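Local coordinates for protein adhesin (Streptococcus sanguinis SK1 = NCTC 7863, PDB 6VT2) that probably anchors the streptococcal cell to sialylated host glycans through tandem Siglec-like modules, here caught with sialoglycan bound, at residues 145-150 and 172-177; 199-204 and 307-312; 205-210 and 226-231; 236-241 and 299-304. One frame throughout, in Å; residues are numbered along the deposited sequence. Where two conformers were deposited one is given.

Interaction 1. Residues 145-150 and 172-177; sequences NSLTQT and YSVSEN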
# COMPACT_ATOMS: atom_id res chain seq x y z
N ASN A 145 0.52 25.89 -9.82
CA ASN A 145 0.97 26.70 -10.95
C ASN A 145 2.48 26.81 -11.00
O ASN A 145 3.02 27.40 -11.93
CB ASN A 145 0.36 28.12 -10.86
CG ASN A 145 0.84 29.06 -11.94
OD1 ASN A 145 1.58 30.03 -11.68
ND2 ASN A 145 0.41 28.79 -13.17
N SER A 146 3.20 26.26 -10.01
CA SER A 146 4.67 26.35 -10.02
C SER A 146 5.19 25.17 -9.20
O SER A 146 5.51 25.28 -8.01
CB SER A 146 5.18 27.67 -9.45
OG SER A 146 6.58 27.62 -9.40
N LEU A 147 5.25 24.02 -9.86
CA LEU A 147 5.68 22.79 -9.19
C LEU A 147 7.17 22.86 -8.88
O LEU A 147 7.91 23.38 -9.65
CB LEU A 147 5.42 21.58 -10.09
CG LEU A 147 4.08 20.91 -9.91
CD1 LEU A 147 2.93 21.83 -10.20
CD2 LEU A 147 4.03 19.65 -10.74
N THR A 148 7.56 22.32 -7.74
CA THR A 148 8.98 22.15 -7.43
C THR A 148 9.48 20.90 -8.14
O THR A 148 8.69 20.09 -8.60
CB THR A 148 9.14 22.07 -5.92
OG1 THR A 148 8.60 20.84 -5.47
CG2 THR A 148 8.45 23.21 -5.22
N GLN A 149 10.78 20.78 -8.27
CA GLN A 149 11.36 19.57 -8.83
C GLN A 149 10.86 18.38 -8.02
O GLN A 149 10.56 17.37 -8.62
CB GLN A 149 12.88 19.64 -8.78
CG GLN A 149 13.50 18.48 -9.49
CD GLN A 149 13.00 18.37 -10.91
OE1 GLN A 149 12.56 17.32 -11.34
NE2 GLN A 149 13.15 19.45 -11.64
N THR A 150 10.73 18.51 -6.71
CA THR A 150 10.23 17.43 -5.88
C THR A 150 8.79 17.10 -6.25
O THR A 150 8.41 15.93 -6.30
CB THR A 150 10.32 17.84 -4.40
OG1 THR A 150 11.70 18.06 -4.05
CG2 THR A 150 9.72 16.79 -3.48
N TYR A 172 9.24 10.75 -19.44
CA TYR A 172 8.19 11.55 -18.81
C TYR A 172 8.70 12.96 -18.57
O TYR A 172 9.80 13.05 -18.11
CB TYR A 172 7.84 10.91 -17.48
CG TYR A 172 7.31 9.53 -17.63
CD1 TYR A 172 8.15 8.43 -17.70
CD2 TYR A 172 5.97 9.30 -17.79
CE1 TYR A 172 7.67 7.15 -17.82
CE2 TYR A 172 5.48 8.03 -17.99
CZ TYR A 172 6.32 6.94 -17.99
OH TYR A 172 5.81 5.69 -18.16
N SER A 173 7.92 13.97 -18.90
CA SER A 173 8.25 15.37 -18.64
C SER A 173 7.06 15.96 -17.88
O SER A 173 6.00 15.68 -18.24
CB SER A 173 8.51 16.07 -19.89
OG SER A 173 8.85 17.41 -19.69
N VAL A 174 7.29 16.75 -16.84
CA VAL A 174 6.22 17.42 -16.11
C VAL A 174 6.44 18.91 -16.25
O VAL A 174 7.54 19.41 -15.99
CB VAL A 174 6.20 17.02 -14.63
CG1 VAL A 174 5.04 17.72 -13.91
CG2 VAL A 174 6.14 15.55 -14.49
N SER A 175 5.41 19.62 -16.64
CA SER A 175 5.53 21.05 -16.82
C SER A 175 5.38 21.77 -15.49
O SER A 175 5.14 21.15 -14.44
CB SER A 175 4.47 21.57 -17.78
OG SER A 175 3.20 21.59 -17.14
N GLU A 176 5.46 23.10 -15.56
CA GLU A 176 5.38 23.93 -14.37
C GLU A 176 4.08 23.77 -13.62
O GLU A 176 4.05 24.05 -12.41
CB GLU A 176 5.59 25.40 -14.77
CG GLU A 176 6.97 25.70 -15.37
CD GLU A 176 7.11 25.27 -16.84
OE1 GLU A 176 6.22 24.58 -17.37
OE2 GLU A 176 8.14 25.62 -17.45
N ASN A 177 3.00 23.36 -14.29
CA ASN A 177 1.68 23.20 -13.69
C ASN A 177 1.25 21.75 -13.55
O ASN A 177 0.07 21.48 -13.28
CB ASN A 177 0.64 24.00 -14.47
CG ASN A 177 0.31 23.38 -15.81
OD1 ASN A 177 0.96 22.46 -16.24
ND2 ASN A 177 -0.72 23.87 -16.44
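Leu-147 makes the hydrogen bond and the apolar contact of 145-150 with segment 172-177. Its backbone N donates to Glu-176 O at 2.8 Å, a nearly straight bond with an N-H...O angle of 164°, and the side chain follows the same carbonyl: CD1 sits 3.3 Å from Glu-176 O and spreads on toward the backbone of Asn-177. The other branch, CD2, meets Val-174 CG1 at 3.8 Å, the two side chains crossing at about a right angle. Val-174 turns CG1 anti to its backbone N (chi1 -179°), which sets that methyl against the leucine. Around this pair, the backbone of Asn-145 and Ser-146 packs against Glu-176 and Asn-177, with Asn-145 CA 4.4 Å from Asn-177 CB. Further out, the 175-177 turn is held by side-chain bonds: Asn-177 N makes a weak bond to Ser-175 OG, and Thr-179 bonds to both Ser-175 OG and Asn-177 OD1. Val-174 also packs on Lys-152 and Ile-156 of helix 149-162. Thr-148, at the N-cap of that helix, caps a backbone N with its side chain, and Asp-151 OD2 bonds back to Thr-148 N. The arrangement joins a helix start closed by a capping box to the turn after strand 171-174, within an atypical Rib domain.

Interaction 2. Residues 199-204 and 307-312; sequences DTDRVA and SGLTSE. With CA (calcium ion), chain J.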
# COMPACT_ATOMS: atom_id res chain seq x y z
N ASP A 199 -3.13 18.99 -7.48
CA ASP A 199 -4.10 19.98 -6.94
C ASP A 199 -3.36 20.65 -5.79
O ASP A 199 -2.37 20.15 -5.28
CB ASP A 199 -5.50 19.45 -6.56
CG ASP A 199 -6.62 20.51 -6.48
OD1 ASP A 199 -6.30 21.72 -6.82
OD2 ASP A 199 -7.60 20.27 -5.92
N THR A 200 -3.87 21.79 -5.42
CA THR A 200 -3.34 22.53 -4.29
C THR A 200 -3.66 21.80 -3.01
O THR A 200 -4.81 21.38 -2.82
CB THR A 200 -3.97 23.90 -4.22
OG1 THR A 200 -4.00 24.46 -5.53
CG2 THR A 200 -3.12 24.80 -3.32
N ASP A 201 -2.65 21.65 -2.15
CA ASP A 201 -2.90 21.15 -0.80
C ASP A 201 -3.41 22.33 0.01
O ASP A 201 -2.66 23.28 0.23
CB ASP A 201 -1.67 20.56 -0.15
CG ASP A 201 -1.98 19.70 1.08
OD1 ASP A 201 -3.04 19.91 1.71
OD2 ASP A 201 -1.15 18.80 1.32
N ARG A 202 -4.64 22.23 0.44
CA ARG A 202 -5.30 23.24 1.25
C ARG A 202 -5.78 22.73 2.59
O ARG A 202 -6.54 23.42 3.28
CB ARG A 202 -6.50 23.82 0.50
CG ARG A 202 -6.17 24.38 -0.84
CD ARG A 202 -7.46 24.89 -1.53
NE ARG A 202 -8.37 23.80 -1.86
CZ ARG A 202 -9.59 23.63 -1.35
NH1 ARG A 202 -10.08 24.46 -0.44
NH2 ARG A 202 -10.31 22.59 -1.74
N VAL A 203 -5.38 21.54 2.98
CA VAL A 203 -5.86 20.92 4.20
C VAL A 203 -4.66 20.53 5.04
O VAL A 203 -3.79 19.78 4.57
CB VAL A 203 -6.72 19.69 3.89
CG1 VAL A 203 -7.34 19.20 5.21
CG2 VAL A 203 -7.81 20.07 2.90
N ALA A 204 -4.60 21.03 6.27
CA ALA A 204 -3.56 20.64 7.18
C ALA A 204 -3.75 19.21 7.67
O ALA A 204 -4.84 18.64 7.58
CB ALA A 204 -3.51 21.57 8.38
N SER A 307 3.74 20.17 2.01
CA SER A 307 3.50 21.48 1.41
C SER A 307 3.70 22.62 2.39
O SER A 307 3.58 23.77 1.99
CB SER A 307 2.08 21.56 0.85
OG SER A 307 1.90 20.65 -0.19
N GLY A 308 3.99 22.32 3.65
CA GLY A 308 4.17 23.34 4.66
C GLY A 308 2.94 23.74 5.44
O GLY A 308 2.99 24.75 6.15
N LEU A 309 1.81 23.05 5.26
CA LEU A 309 0.61 23.37 6.03
C LEU A 309 0.75 22.72 7.40
O LEU A 309 0.97 21.50 7.49
CB LEU A 309 -0.67 22.88 5.39
CG LEU A 309 -1.11 23.52 4.07
CD1 LEU A 309 -2.41 22.91 3.67
CD2 LEU A 309 -1.15 25.00 4.16
N THR A 310 0.62 23.51 8.45
CA THR A 310 0.67 23.02 9.82
C THR A 310 -0.71 23.12 10.45
O THR A 310 -1.38 24.16 10.33
CB THR A 310 1.68 23.80 10.63
OG1 THR A 310 2.97 23.71 9.99
CG2 THR A 310 1.78 23.27 12.05
N SER A 311 -1.15 22.03 11.07
CA SER A 311 -2.38 22.00 11.81
C SER A 311 -2.36 22.99 12.97
O SER A 311 -1.30 23.45 13.41
CB SER A 311 -2.63 20.62 12.37
OG SER A 311 -1.77 20.34 13.46
N GLU A 312 -3.55 23.36 13.42
CA GLU A 312 -3.67 24.05 14.68
C GLU A 312 -3.14 23.13 15.79
O GLU A 312 -3.00 21.92 15.61
CB GLU A 312 -5.11 24.43 14.95
CG GLU A 312 -5.66 25.39 13.92
CD GLU A 312 -6.94 26.09 14.41
OE1 GLU A 312 -7.43 25.80 15.55
OE2 GLU A 312 -7.43 26.97 13.66
CA CA J . -2.41 18.39 3.46
O HOH W 1 1.21 18.20 0.50
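Asp-201 and Leu-309 bring together the link between two domains and the loop after strand 296-305. Metal coordination dominates the first segment. The chi1 of Asp-201 (-164°) sets CG anti to the backbone N, on the side of the ion, and the carboxylate grips the calcium ion with both oxygens, OD1 at 2.4 Å and OD2 at 2.5 Å. Val-203 adds its backbone O at 2.2 Å; Asp-230, Asn-231 and Asp-305 complete the site. OD1 also accepts from Val-203 N, almost along its C-O axis, closing an Asx turn, and thus serves both the metal and a backbone N-H.

Segment 199-204 passes from the atypical Rib family region into the Siglec-like one, to which 307-312 belongs, so the calcium site lies about where two modules of the adhesin meet.

Polar contact runs through water 1, which donates to Asp-201 OD2 at 2.6 Å and is shared with Ser-307 OG. Leu-309 N bonds to Asp-305 OD1, and Ser-307 N does so weakly, tying this loop to another calcium ligand.

Van der Waals packing centres on Leu-309, whose CD1 presses on the Asx turn, 3.3 Å from Val-203 N and 3.6 Å from Asp-201 OD1, while its CB lies 4.3 Å from Ala-204 CB. Ala-204 CB also rests on the Thr-310 to Ser-311 backbone, 3.6 Å from Ser-311 N. Ser-307 CB and OG lie beside Asp-201 CB.

Interaction 3. Residues 205-210 and 226-231; sequences PVFVDE and LHFYDN. With CA (calcium ion), chain J.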
# COMPACT_ATOMS: atom_id res chain seq x y z
N PRO A 205 -2.69 18.59 8.18
CA PRO A 205 -2.83 17.25 8.76
C PRO A 205 -3.85 17.22 9.89
O PRO A 205 -4.11 18.23 10.54
CB PRO A 205 -1.44 16.94 9.29
CG PRO A 205 -0.49 17.78 8.46
CD PRO A 205 -1.28 19.02 8.16
N VAL A 206 -4.35 16.02 10.14
CA VAL A 206 -5.37 15.74 11.11
C VAL A 206 -4.75 14.87 12.21
O VAL A 206 -4.10 13.86 11.91
CB VAL A 206 -6.57 15.02 10.50
CG1 VAL A 206 -7.54 14.61 11.60
CG2 VAL A 206 -7.24 15.89 9.48
N PHE A 207 -5.01 15.25 13.46
CA PHE A 207 -4.64 14.48 14.66
C PHE A 207 -5.86 13.66 15.02
O PHE A 207 -6.86 14.18 15.54
CB PHE A 207 -4.18 15.40 15.78
CG PHE A 207 -3.92 14.69 17.09
CD1 PHE A 207 -3.34 13.45 17.12
CD2 PHE A 207 -4.24 15.30 18.27
CE1 PHE A 207 -3.09 12.83 18.31
CE2 PHE A 207 -4.02 14.65 19.49
CZ PHE A 207 -3.44 13.45 19.50
N VAL A 208 -5.79 12.37 14.73
CA VAL A 208 -6.94 11.50 14.94
C VAL A 208 -7.36 11.44 16.41
O VAL A 208 -8.54 11.31 16.73
CB VAL A 208 -6.59 10.10 14.41
CG1 VAL A 208 -7.71 9.15 14.72
CG2 VAL A 208 -6.28 10.14 12.96
N ASP A 209 -6.41 11.51 17.33
CA ASP A 209 -6.69 11.32 18.75
C ASP A 209 -6.91 12.64 19.49
O ASP A 209 -6.77 12.70 20.71
CB ASP A 209 -5.54 10.48 19.33
CG ASP A 209 -5.49 9.10 18.72
OD1 ASP A 209 -6.47 8.33 18.91
OD2 ASP A 209 -4.54 8.78 17.96
N GLU A 210 -7.28 13.70 18.77
CA GLU A 210 -7.57 14.96 19.42
C GLU A 210 -8.58 14.76 20.51
O GLU A 210 -9.60 14.11 20.29
CB GLU A 210 -8.10 15.95 18.37
CG GLU A 210 -8.41 17.25 18.99
CD GLU A 210 -8.98 18.29 17.99
OE1 GLU A 210 -9.14 17.95 16.80
OE2 GLU A 210 -9.21 19.41 18.44
N LEU A 226 -0.52 7.71 19.19
CA LEU A 226 -1.20 8.90 18.67
C LEU A 226 -1.20 8.75 17.15
O LEU A 226 -0.19 8.43 16.64
CB LEU A 226 -0.41 10.14 19.04
CG LEU A 226 -0.72 10.68 20.42
CD1 LEU A 226 -0.25 9.71 21.49
CD2 LEU A 226 -0.05 12.01 20.59
N HIS A 227 -2.30 9.13 16.51
CA HIS A 227 -2.29 8.78 15.03
C HIS A 227 -2.58 10.09 14.30
O HIS A 227 -3.36 10.84 14.76
CB HIS A 227 -3.37 7.73 14.74
CG HIS A 227 -3.24 6.44 15.48
ND1 HIS A 227 -3.48 6.31 16.80
CD2 HIS A 227 -2.98 5.20 15.08
CE1 HIS A 227 -3.32 5.08 17.18
NE2 HIS A 227 -3.01 4.39 16.14
N PHE A 228 -1.94 10.29 13.16
CA PHE A 228 -2.06 11.48 12.32
C PHE A 228 -2.22 11.04 10.87
O PHE A 228 -1.66 10.04 10.46
CB PHE A 228 -0.84 12.34 12.41
CG PHE A 228 -0.44 12.73 13.82
CD1 PHE A 228 0.32 11.89 14.60
CD2 PHE A 228 -0.81 13.95 14.33
CE1 PHE A 228 0.72 12.27 15.88
CE2 PHE A 228 -0.46 14.30 15.60
CZ PHE A 228 0.29 13.49 16.39
N TYR A 229 -2.96 11.82 10.08
CA TYR A 229 -2.96 11.59 8.65
C TYR A 229 -3.08 12.93 7.95
O TYR A 229 -3.33 13.97 8.54
CB TYR A 229 -4.08 10.66 8.21
CG TYR A 229 -5.45 11.22 8.32
CD1 TYR A 229 -6.02 11.91 7.26
CD2 TYR A 229 -6.22 11.03 9.47
CE1 TYR A 229 -7.31 12.37 7.36
CE2 TYR A 229 -7.49 11.50 9.57
CZ TYR A 229 -8.03 12.17 8.52
OH TYR A 229 -9.31 12.67 8.67
N ASP A 230 -2.79 12.91 6.69
CA ASP A 230 -2.96 14.13 5.88
C ASP A 230 -3.67 13.71 4.60
O ASP A 230 -3.43 12.62 4.15
CB ASP A 230 -1.62 14.79 5.61
CG ASP A 230 -1.74 16.15 4.97
OD1 ASP A 230 -2.33 16.96 5.53
OD2 ASP A 230 -1.27 16.23 3.86
N ASN A 231 -4.35 14.64 3.93
CA ASN A 231 -5.01 14.37 2.62
C ASN A 231 -3.96 14.02 1.54
O ASN A 231 -4.27 13.28 0.68
CB ASN A 231 -5.88 15.55 2.19
CG ASN A 231 -5.08 16.79 1.90
OD1 ASN A 231 -4.08 16.98 2.48
ND2 ASN A 231 -5.49 17.60 0.95
CA CA J . -2.41 18.39 3.46
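Phe-207 and Phe-228 form the tight inner side of this antiparallel pairing. Their planes lie 24° apart but are slid so far that the rings barely overlap; Phe-207 CD1 lies over one face of the Phe-228 ring, 3.4 Å from CE2. Leu-226 CG and His-227 O meet the Phe-207 ring at its edge, and Val-301 of strand 296-305 packs against both phenylalanines. Between the strands, Val-206 and Tyr-229 are a hydrogen-bonded pair, each N donating to the other's O, and Val-208 N adds a bond to His-227 O.

The more open side carries Val-206, Val-208 and Tyr-229. Tyr-229 CG stands between its backbone N and carbonyl carbon (chi1 69°), and the ring lies alongside Val-206, whose CB sits over one face, 3.9 Å from the centroid, in a CH-pi contact. Val-208 CG2 approaches the same ring in plane at its edge, 3.6 Å from CD2.

At the turn, Asp-209 OD2 uses its syn lone pair to accept from His-227 ND1 at 2.9 Å, in the imidazole plane, and takes a weak bond from His-227 N. OD1 forms a salt bridge with Arg-212. Asp-230 binds calcium through both carboxylate oxygens, OD1 lying against the Pro-205 ring and OD2 also bonded to Ser-232 OG; Asn-231 OD1 is a further ligand. The whole is an antiparallel edge pairing in one sheet of the Siglec-like domain, running from a type I turn to the calcium site.

Interaction 4. Residues 236-241 and 299-304; sequences TNVNFA and FKVRAT
Val-301 chi1 (64°) puts CG1 between the backbone N and the carbonyl carbon and leaves CG2 anti to the N, facing Phe-240. Phe-240 has CG anti to its carbonyl carbon (chi1 -65°), and the two side chains lie side by side, pointing the same way. Val-301 CG2 rests over one face of the Phe-240 ring, 3.8 Å from the centroid and offset toward the rim, as a CH-pi contact. The same methyl meets Val-238 CG1 at 3.6 Å. Val-238 and Ala-303 also pack on Phe-228 of strand 222-229, and Phe-260 meets the Phe-240 ring edge-to-face.

Two hydrogen-bonded pairs bind the backbones. Asn-239 N donates to Arg-302 O at 2.7 Å, and Arg-302 N returns a bond to Asn-239 O. In the other pair Thr-304 N donates to Asn-237 O at 2.8 Å. Thr-304 O is shared: Thr-236 N bonds it at 2.9 Å and Asn-237 N only weakly, so two residues face one in a classic beta bulge.

On the face of Asn-237 and Thr-304, water 2 donates to Asn-237 OD1 and bonds to Thr-304 OG1, which has a second partner in Thr-310 OG1. Past the Asn-239/Arg-302 pair, water 3 donates to both Asn-239 O and Lys-300 O. There Asn-239 OD1 accepts from Ala-241 N at 2.8 Å, an Asx turn just past the strand. Lys-300, salt-bridged to Asp-243, touches the bound galactose, so this antiparallel pair, with 235-239 the outermost strand of one sheet of the Siglec-like domain, runs at one end into the sialoglycan pocket.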
# COMPACT_ATOMS: atom_id res chain seq x y z
N THR A 236 5.39 15.46 7.37
CA THR A 236 6.82 15.70 7.49
C THR A 236 7.24 16.03 8.90
O THR A 236 8.42 15.85 9.21
CB THR A 236 7.28 16.84 6.58
OG1 THR A 236 6.66 18.08 6.94
CG2 THR A 236 6.92 16.48 5.14
N ASN A 237 6.34 16.49 9.77
CA ASN A 237 6.77 16.87 11.10
C ASN A 237 5.60 16.74 12.04
O ASN A 237 4.50 17.14 11.66
CB ASN A 237 7.29 18.29 11.13
CG ASN A 237 7.64 18.75 12.51
OD1 ASN A 237 6.83 19.35 13.20
ND2 ASN A 237 8.85 18.44 12.93
N VAL A 238 5.87 16.26 13.26
CA VAL A 238 4.94 16.28 14.39
C VAL A 238 5.63 17.04 15.50
O VAL A 238 6.78 16.74 15.86
CB VAL A 238 4.56 14.86 14.82
CG1 VAL A 238 3.74 14.90 16.09
CG2 VAL A 238 3.88 14.15 13.70
N ASN A 239 4.95 18.06 16.00
CA ASN A 239 5.57 19.02 16.89
C ASN A 239 4.74 19.15 18.16
O ASN A 239 3.61 19.65 18.13
CB ASN A 239 5.65 20.38 16.22
CG ASN A 239 6.37 21.41 17.06
OD1 ASN A 239 6.93 21.09 18.11
ND2 ASN A 239 6.41 22.66 16.57
N PHE A 240 5.30 18.68 19.26
CA PHE A 240 4.69 18.75 20.59
C PHE A 240 5.11 19.99 21.34
O PHE A 240 4.65 20.21 22.45
CB PHE A 240 5.05 17.51 21.43
CG PHE A 240 4.51 16.25 20.89
CD1 PHE A 240 3.26 15.83 21.24
CD2 PHE A 240 5.25 15.49 19.99
CE1 PHE A 240 2.75 14.71 20.79
CE2 PHE A 240 4.76 14.36 19.46
CZ PHE A 240 3.49 13.91 19.85
N ALA A 241 5.92 20.84 20.75
CA ALA A 241 6.51 21.97 21.45
C ALA A 241 6.35 23.25 20.65
O ALA A 241 7.26 24.07 20.60
CB ALA A 241 7.98 21.69 21.74
N PHE A 299 -1.28 18.25 26.67
CA PHE A 299 -0.34 18.49 25.60
C PHE A 299 -1.02 19.19 24.45
O PHE A 299 -2.23 19.09 24.27
CB PHE A 299 0.23 17.16 25.08
CG PHE A 299 0.98 16.38 26.10
CD1 PHE A 299 0.31 15.48 26.91
CD2 PHE A 299 2.32 16.52 26.25
CE1 PHE A 299 0.97 14.78 27.87
CE2 PHE A 299 3.00 15.76 27.17
CZ PHE A 299 2.32 14.90 28.00
N LYS A 300 -0.20 19.82 23.62
CA LYS A 300 -0.65 20.40 22.37
C LYS A 300 0.29 19.87 21.31
O LYS A 300 1.52 19.97 21.44
CB LYS A 300 -0.61 21.94 22.46
CG LYS A 300 -1.59 22.49 23.53
CD LYS A 300 -2.00 23.92 23.26
CE LYS A 300 -0.85 24.91 23.42
NZ LYS A 300 -1.14 26.22 22.75
N VAL A 301 -0.27 19.35 20.25
CA VAL A 301 0.50 18.77 19.16
C VAL A 301 0.05 19.43 17.86
O VAL A 301 -1.14 19.72 17.67
CB VAL A 301 0.38 17.24 19.13
CG1 VAL A 301 -1.04 16.79 18.85
CG2 VAL A 301 1.37 16.70 18.19
N ARG A 302 0.98 19.64 16.99
CA ARG A 302 0.75 20.09 15.63
C ARG A 302 1.46 19.15 14.65
O ARG A 302 2.45 18.49 15.00
CB ARG A 302 1.33 21.48 15.40
CG ARG A 302 0.77 22.56 16.24
CD ARG A 302 1.58 23.86 16.05
NE ARG A 302 1.05 24.94 16.88
CZ ARG A 302 0.12 25.81 16.45
NH1 ARG A 302 -0.35 25.72 15.20
NH2 ARG A 302 -0.29 26.74 17.25
N ALA A 303 0.97 19.05 13.43
CA ALA A 303 1.61 18.22 12.41
C ALA A 303 1.63 19.05 11.14
O ALA A 303 0.73 19.85 10.88
CB ALA A 303 0.91 16.89 12.20
N THR A 304 2.70 18.88 10.37
CA THR A 304 2.91 19.63 9.15
C THR A 304 3.05 18.67 7.98
O THR A 304 3.68 17.62 8.11
CB THR A 304 4.17 20.47 9.29
OG1 THR A 304 4.05 21.38 10.36
CG2 THR A 304 4.41 21.32 8.00
O HOH W 2 4.24 20.48 12.91
O HOH W 3 2.86 21.77 19.83
O HOH W 4 2.76 19.61 24.35

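Interactions 2, 3 and 4 form one continuous body, whereas interaction 1 stands apart in the preceding Rib domain, its nearest atoms about 6 Å from interaction 2. Interactions 2 and 3 share the calcium ion: Asp-201 OD2 and Asp-230 OD2 come within 3.6 Å, a closeness of like charges that the metal would offset. Interactions 3 and 4, centres 10 Å apart, belong to facing sheets and meet in the core, where Phe-207 CD2 touches Val-301 CG1 at 3.6 Å. Interaction 2 joins interaction 4 through Ser-311 and Ala-303. The glycan lies beyond interaction 4, with galactose about 4 Å from the Lys-300 side chain but about 13 Å from that of Phe-207.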